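1,3-1,4-beta-glucanase (Hordeum vulgare, PDB 1AQ0) hydrolyses mixed-linkage 1,3-1,4-beta-D-glucans and, as a family 17 glycoside hydrolase, is built on a beta/alpha barrel. Local coordinates at residues Asp208-Val211 / Asp212-Thr216; Val155-Leu158 / Ala159-Asn162. All coordinates share one frame; numbering follows the deposited sequence.

Contact 1 of 2, residues Asp208-Val211 / Asp212-Thr216; sequences DTTV and DAFYT
Tyr215 lies alongside Val211, one turn earlier on helix 206-219, both side chains pointing the same way. Tyr215 CB and CG stay 3.8 and 4.0 Å from Val211 O. Farther along the ring, Tyr215 CD2 is closer to that oxygen, at 3.4 Å, and Tyr215 CE2 meets the methyl Val211 CG1 at 3.8 Å. Val211 holds CG1 anti to its backbone N (chi1 166°), which lays this branch against the ring. At the tip, Tyr215 OH hydrogen-bonds to the backbone N of Leu228, at the start of strand 228-232. A second i to i+4 pair, Thr210 and Phe214, also lies side by side: Phe214 brings the edge of its ring near Thr210 O, with Phe214 CD2 3.5 Å from that oxygen and 4.2 Å from Thr210 CG2. Backbone bonds such as Phe214 N to Thr210 O (3.0 Å) keep the helical spacing. The buried carboxylate of Asp212 is held by hydrogen bonds with Thr263 OG1 and His266 ND1 at OD1, and with Tyr203 OH and Arg265 N at OD2. This largely buried part of the helix thus meets its surroundings in two chemistries: apolar surface and one phenol toward the barrel strand, and a carboxylate whose many partners would probably favour its charged form.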
ATOM      1  N   ASP A 208      -6.010   8.531  12.216  1.00  4.85           N
ATOM      2  CA  ASP A 208      -6.109   7.256  11.507  1.00  6.31           C
ATOM      3  C   ASP A 208      -7.546   6.929  11.119  1.00  5.07           C
ATOM      4  O   ASP A 208      -7.804   6.443  10.021  1.00  4.97           O
ATOM      5  CB  ASP A 208      -5.546   6.117  12.365  1.00  5.73           C
ATOM      6  CG  ASP A 208      -4.030   6.161  12.489  1.00  7.02           C
ATOM      7  OD1 ASP A 208      -3.377   6.865  11.691  1.00  5.30           O
ATOM      8  OD2 ASP A 208      -3.492   5.476  13.385  1.00  5.15           O
ATOM      9  N   THR A 209      -8.464   7.161  12.047  1.00  5.11           N
ATOM     10  CA  THR A 209      -9.881   6.911  11.823  1.00  5.60           C
ATOM     11  C   THR A 209     -10.405   7.724  10.639  1.00  5.74           C
ATOM     12  O   THR A 209     -11.066   7.188   9.750  1.00  7.58           O
ATOM     13  CB  THR A 209     -10.684   7.267  13.085  1.00  6.14           C
ATOM     14  OG1 THR A 209     -10.214   6.470  14.175  1.00  7.36           O
ATOM     15  CG2 THR A 209     -12.178   7.025  12.882  1.00  8.72           C
ATOM     16  N   THR A 210     -10.068   9.008  10.612  1.00  6.35           N
ATOM     17  CA  THR A 210     -10.513   9.899   9.551  1.00  7.32           C
ATOM     18  C   THR A 210      -9.924   9.527   8.197  1.00  7.36           C
ATOM     19  O   THR A 210     -10.632   9.541   7.191  1.00  7.45           O
ATOM     20  CB  THR A 210     -10.176  11.361   9.879  1.00  6.74           C
ATOM     21  OG1 THR A 210     -10.669  11.671  11.187  1.00  7.96           O
ATOM     22  CG2 THR A 210     -10.828  12.299   8.865  1.00  6.51           C
ATOM     23  N   VAL A 211      -8.633   9.204   8.176  1.00  5.93           N
ATOM     24  CA  VAL A 211      -7.959   8.817   6.943  1.00  5.30           C
ATOM     25  C   VAL A 211      -8.602   7.556   6.371  1.00  5.91           C
ATOM     26  O   VAL A 211      -8.927   7.494   5.183  1.00  5.09           O
ATOM     27  CB  VAL A 211      -6.437   8.584   7.182  1.00  6.56           C
ATOM     28  CG1 VAL A 211      -5.808   7.865   5.998  1.00  5.72           C
ATOM     29  CG2 VAL A 211      -5.741   9.910   7.385  1.00  6.11           C
ATOM     30  N   ASP A 212      -8.816   6.560   7.226  1.00  5.10           N
ATOM     31  CA  ASP A 212      -9.416   5.320   6.772  1.00  5.18           C
ATOM     32  C   ASP A 212     -10.871   5.490   6.363  1.00  5.57           C
ATOM     33  O   ASP A 212     -11.330   4.823   5.441  1.00  7.58           O
ATOM     34  CB  ASP A 212      -9.223   4.210   7.804  1.00  5.33           C
ATOM     35  CG  ASP A 212      -7.831   3.584   7.726  1.00  5.24           C
ATOM     36  OD1 ASP A 212      -7.045   3.961   6.830  1.00  6.87           O
ATOM     37  OD2 ASP A 212      -7.520   2.703   8.549  1.00  5.11           O
ATOM     38  N   ALA A 213     -11.566   6.429   7.002  1.00  6.24           N
ATOM     39  CA  ALA A 213     -12.957   6.719   6.660  1.00  7.80           C
ATOM     40  C   ALA A 213     -12.994   7.315   5.250  1.00  8.53           C
ATOM     41  O   ALA A 213     -13.880   6.992   4.454  1.00 10.01           O
ATOM     42  CB  ALA A 213     -13.559   7.685   7.664  1.00  5.78           C
ATOM     43  N   PHE A 214     -12.024   8.177   4.937  1.00  8.41           N
ATOM     44  CA  PHE A 214     -11.931   8.772   3.606  1.00  6.83           C
ATOM     45  C   PHE A 214     -11.704   7.691   2.559  1.00 10.26           C
ATOM     46  O   PHE A 214     -12.303   7.730   1.485  1.00 10.44           O
ATOM     47  CB  PHE A 214     -10.781   9.771   3.522  1.00  7.83           C
ATOM     48  CG  PHE A 214     -11.222  11.202   3.553  1.00 10.45           C
ATOM     49  CD1 PHE A 214     -11.804  11.790   2.435  1.00 10.17           C
ATOM     50  CD2 PHE A 214     -11.048  11.967   4.698  1.00 10.55           C
ATOM     51  CE1 PHE A 214     -12.208  13.123   2.454  1.00 12.96           C
ATOM     52  CE2 PHE A 214     -11.449  13.299   4.732  1.00 14.72           C
ATOM     53  CZ  PHE A 214     -12.031  13.881   3.606  1.00 11.67           C
ATOM     54  N   TYR A 215     -10.808   6.751   2.857  1.00  7.90           N
ATOM     55  CA  TYR A 215     -10.517   5.657   1.940  1.00  8.82           C
ATOM     56  C   TYR A 215     -11.756   4.819   1.653  1.00  7.22           C
ATOM     57  O   TYR A 215     -11.987   4.423   0.515  1.00 10.56           O
ATOM     58  CB  TYR A 215      -9.386   4.785   2.488  1.00  7.29           C
ATOM     59  CG  TYR A 215      -8.011   5.249   2.060  1.00  7.78           C
ATOM     60  CD1 TYR A 215      -7.633   5.221   0.717  1.00  8.27           C
ATOM     61  CD2 TYR A 215      -7.081   5.704   2.994  1.00  7.56           C
ATOM     62  CE1 TYR A 215      -6.369   5.632   0.311  1.00  6.50           C
ATOM     63  CE2 TYR A 215      -5.807   6.116   2.599  1.00  6.84           C
ATOM     64  CZ  TYR A 215      -5.460   6.076   1.255  1.00  8.51           C
ATOM     65  OH  TYR A 215      -4.201   6.465   0.859  1.00  6.82           O
ATOM     66  N   THR A 216     -12.565   4.569   2.678  1.00  8.62           N
ATOM     67  CA  THR A 216     -13.789   3.793   2.504  1.00 11.99           C
ATOM     68  C   THR A 216     -14.768   4.561   1.605  1.00 13.74           C
ATOM     69  O   THR A 216     -15.318   4.010   0.648  1.00 13.26           O
ATOM     70  CB  THR A 216     -14.450   3.479   3.858  1.00  8.85           C
ATOM     71  OG1 THR A 216     -13.535   2.734   4.666  1.00 12.29           O
ATOM     72  CG2 THR A 216     -15.703   2.646   3.669  1.00 10.86           C
TER

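Contact 2 of 2, residues Val155-Leu158 / Ala159-Asn162; sequences VQFL and ARTN
A Schellman motif ends helix 145-161 of the beta/alpha barrel: Asn162 takes a positive phi of 59°, and the chain turns out of the helix toward strand 165-168. In the last turn, Phe157 meets both Thr161 and Arg160. The methyl Thr161 CG2 sits over one face of the Phe157 ring, 4.2 Å from its centroid and offset toward the rim, a CH-pi contact. The hydroxyl of the same threonine turns back to the backbone, lying between its own N and carbonyl carbon (chi1 55°), and Thr161 OG1 donates to Phe157 O at 2.9 Å. Thr161 N reaches the same oxygen at 3.1 Å from the other face of the carbonyl plane, so two donors from one residue grip Phe157 O; a further bond from Thr161 N to Leu158 O is weak. Around this end, Phe157 packs on Met106 and Lys107 of helix 102-115, while Thr161 O accepts a bond from Lys122 NZ. Arg160 folds back over the preceding turn, its chain bent at chi3, with CG 3.2 Å from Gln156 O. One face of its guanidinium lies over Phe157 CA, and its plane stands 85° from that of the aromatic ring. Arg160 NH2 arrives at the ring's edge, 3.7 Å from Phe157 CD1.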
ATOM      1  N   VAL A 155     -13.583  11.758  -7.872  1.00 15.60           N
ATOM      2  CA  VAL A 155     -12.859  10.524  -7.571  1.00 14.83           C
ATOM      3  C   VAL A 155     -12.620   9.714  -8.849  1.00 15.65           C
ATOM      4  O   VAL A 155     -11.530   9.174  -9.056  1.00 18.55           O
ATOM      5  CB  VAL A 155     -13.628   9.677  -6.518  1.00 13.76           C
ATOM      6  CG1 VAL A 155     -13.009   8.305  -6.380  1.00 14.87           C
ATOM      7  CG2 VAL A 155     -13.617  10.388  -5.165  1.00 15.83           C
ATOM      8  N   GLN A 156     -13.622   9.676  -9.726  1.00 18.15           N
ATOM      9  CA  GLN A 156     -13.515   8.947 -10.990  1.00 18.88           C
ATOM     10  C   GLN A 156     -12.459   9.566 -11.901  1.00 18.18           C
ATOM     11  O   GLN A 156     -11.712   8.851 -12.567  1.00 20.16           O
ATOM     12  CB  GLN A 156     -14.886   8.863 -11.677  1.00 21.80           C
ATOM     13  CG  GLN A 156     -15.862   7.940 -10.935  1.00 29.15           C
ATOM     14  CD  GLN A 156     -17.333   8.202 -11.252  1.00 35.31           C
ATOM     15  OE1 GLN A 156     -17.673   8.795 -12.284  1.00 39.20           O
ATOM     16  NE2 GLN A 156     -18.217   7.755 -10.357  1.00 33.04           N
ATOM     17  N   PHE A 157     -12.364  10.893 -11.897  1.00 17.84           N
ATOM     18  CA  PHE A 157     -11.365  11.590 -12.707  1.00 16.45           C
ATOM     19  C   PHE A 157      -9.975  11.261 -12.174  1.00 14.09           C
ATOM     20  O   PHE A 157      -9.053  10.996 -12.942  1.00 14.78           O
ATOM     21  CB  PHE A 157     -11.598  13.113 -12.668  1.00 16.63           C
ATOM     22  CG  PHE A 157     -10.433  13.926 -13.186  1.00 19.33           C
ATOM     23  CD1 PHE A 157     -10.241  14.109 -14.551  1.00 20.15           C
ATOM     24  CD2 PHE A 157      -9.515  14.491 -12.305  1.00 20.28           C
ATOM     25  CE1 PHE A 157      -9.152  14.836 -15.028  1.00 16.93           C
ATOM     26  CE2 PHE A 157      -8.425  15.220 -12.776  1.00 18.27           C
ATOM     27  CZ  PHE A 157      -8.245  15.390 -14.138  1.00 17.73           C
ATOM     28  N   LEU A 158      -9.843  11.275 -10.850  1.00 16.36           N
ATOM     29  CA  LEU A 158      -8.575  10.993 -10.180  1.00 14.95           C
ATOM     30  C   LEU A 158      -8.127   9.561 -10.426  1.00 13.44           C
ATOM     31  O   LEU A 158      -6.941   9.308 -10.657  1.00 16.76           O
ATOM     32  CB  LEU A 158      -8.695  11.256  -8.672  1.00 13.18           C
ATOM     33  CG  LEU A 158      -9.068  12.681  -8.254  1.00 10.26           C
ATOM     34  CD1 LEU A 158      -9.280  12.745  -6.755  1.00 11.12           C
ATOM     35  CD2 LEU A 158      -7.986  13.647  -8.687  1.00 10.36           C
ATOM     36  N   ALA A 159      -9.074   8.629 -10.386  1.00 15.82           N
ATOM     37  CA  ALA A 159      -8.767   7.219 -10.619  1.00 15.54           C
ATOM     38  C   ALA A 159      -8.201   7.041 -12.021  1.00 18.51           C
ATOM     39  O   ALA A 159      -7.164   6.404 -12.205  1.00 18.76           O
ATOM     40  CB  ALA A 159     -10.009   6.370 -10.446  1.00 18.08           C
ATOM     41  N   ARG A 160      -8.848   7.669 -13.000  1.00 20.39           N
ATOM     42  CA  ARG A 160      -8.406   7.569 -14.389  1.00 24.23           C
ATOM     43  C   ARG A 160      -7.054   8.223 -14.677  1.00 23.88           C
ATOM     44  O   ARG A 160      -6.335   7.776 -15.570  1.00 25.85           O
ATOM     45  CB  ARG A 160      -9.458   8.153 -15.337  1.00 27.07           C
ATOM     46  CG  ARG A 160     -10.798   7.421 -15.328  1.00 36.39           C
ATOM     47  CD  ARG A 160     -11.801   8.029 -16.320  1.00 42.34           C
ATOM     48  NE  ARG A 160     -11.495   9.424 -16.642  1.00 47.71           N
ATOM     49  CZ  ARG A 160     -12.303  10.458 -16.417  1.00 50.32           C
ATOM     50  NH1 ARG A 160     -13.496  10.282 -15.858  1.00 47.05           N
ATOM     51  NH2 ARG A 160     -11.907  11.683 -16.748  1.00 51.36           N
ATOM     52  N   THR A 161      -6.704   9.267 -13.928  1.00 21.10           N
ATOM     53  CA  THR A 161      -5.444   9.974 -14.154  1.00 18.56           C
ATOM     54  C   THR A 161      -4.327   9.582 -13.192  1.00 19.03           C
ATOM     55  O   THR A 161      -3.232  10.151 -13.237  1.00 20.31           O
ATOM     56  CB  THR A 161      -5.647  11.507 -14.110  1.00 18.58           C
ATOM     57  OG1 THR A 161      -6.271  11.872 -12.871  1.00 18.29           O
ATOM     58  CG2 THR A 161      -6.532  11.958 -15.267  1.00 16.34           C
ATOM     59  N   ASN A 162      -4.609   8.629 -12.307  1.00 20.06           N
ATOM     60  CA  ASN A 162      -3.616   8.159 -11.343  1.00 21.65           C
ATOM     61  C   ASN A 162      -3.137   9.308 -10.454  1.00 19.06           C
ATOM     62  O   ASN A 162      -1.944   9.449 -10.174  1.00 15.98           O
ATOM     63  CB  ASN A 162      -2.429   7.507 -12.075  1.00 28.53           C
ATOM     64  CG  ASN A 162      -1.558   6.656 -11.154  1.00 38.00           C
ATOM     65  OD1 ASN A 162      -0.329   6.653 -11.270  1.00 43.68           O
ATOM     66  ND2 ASN A 162      -2.194   5.906 -10.254  1.00 40.86           N
TER

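Contacts 1 and 2 belong to successive main helices of the barrel, and strand 165-168 comes between them in sequence: helix 145-161 leads into it, and helix 206-219 follows on the way to strand 228-232. Their centres are 19 Å apart, and the nearest atoms, about 7 Å apart, do not touch. Contact 1 is largely buried and takes up the middle of its helix, whereas contact 2 is partly buried and closes the C-terminal end of its own. In beta/alpha-barrel hydrolases the substrate site lies at the C-terminal ends of the strands; the C-terminal ends of helices, such as contact 2, therefore probably lie on the side away from catalysis.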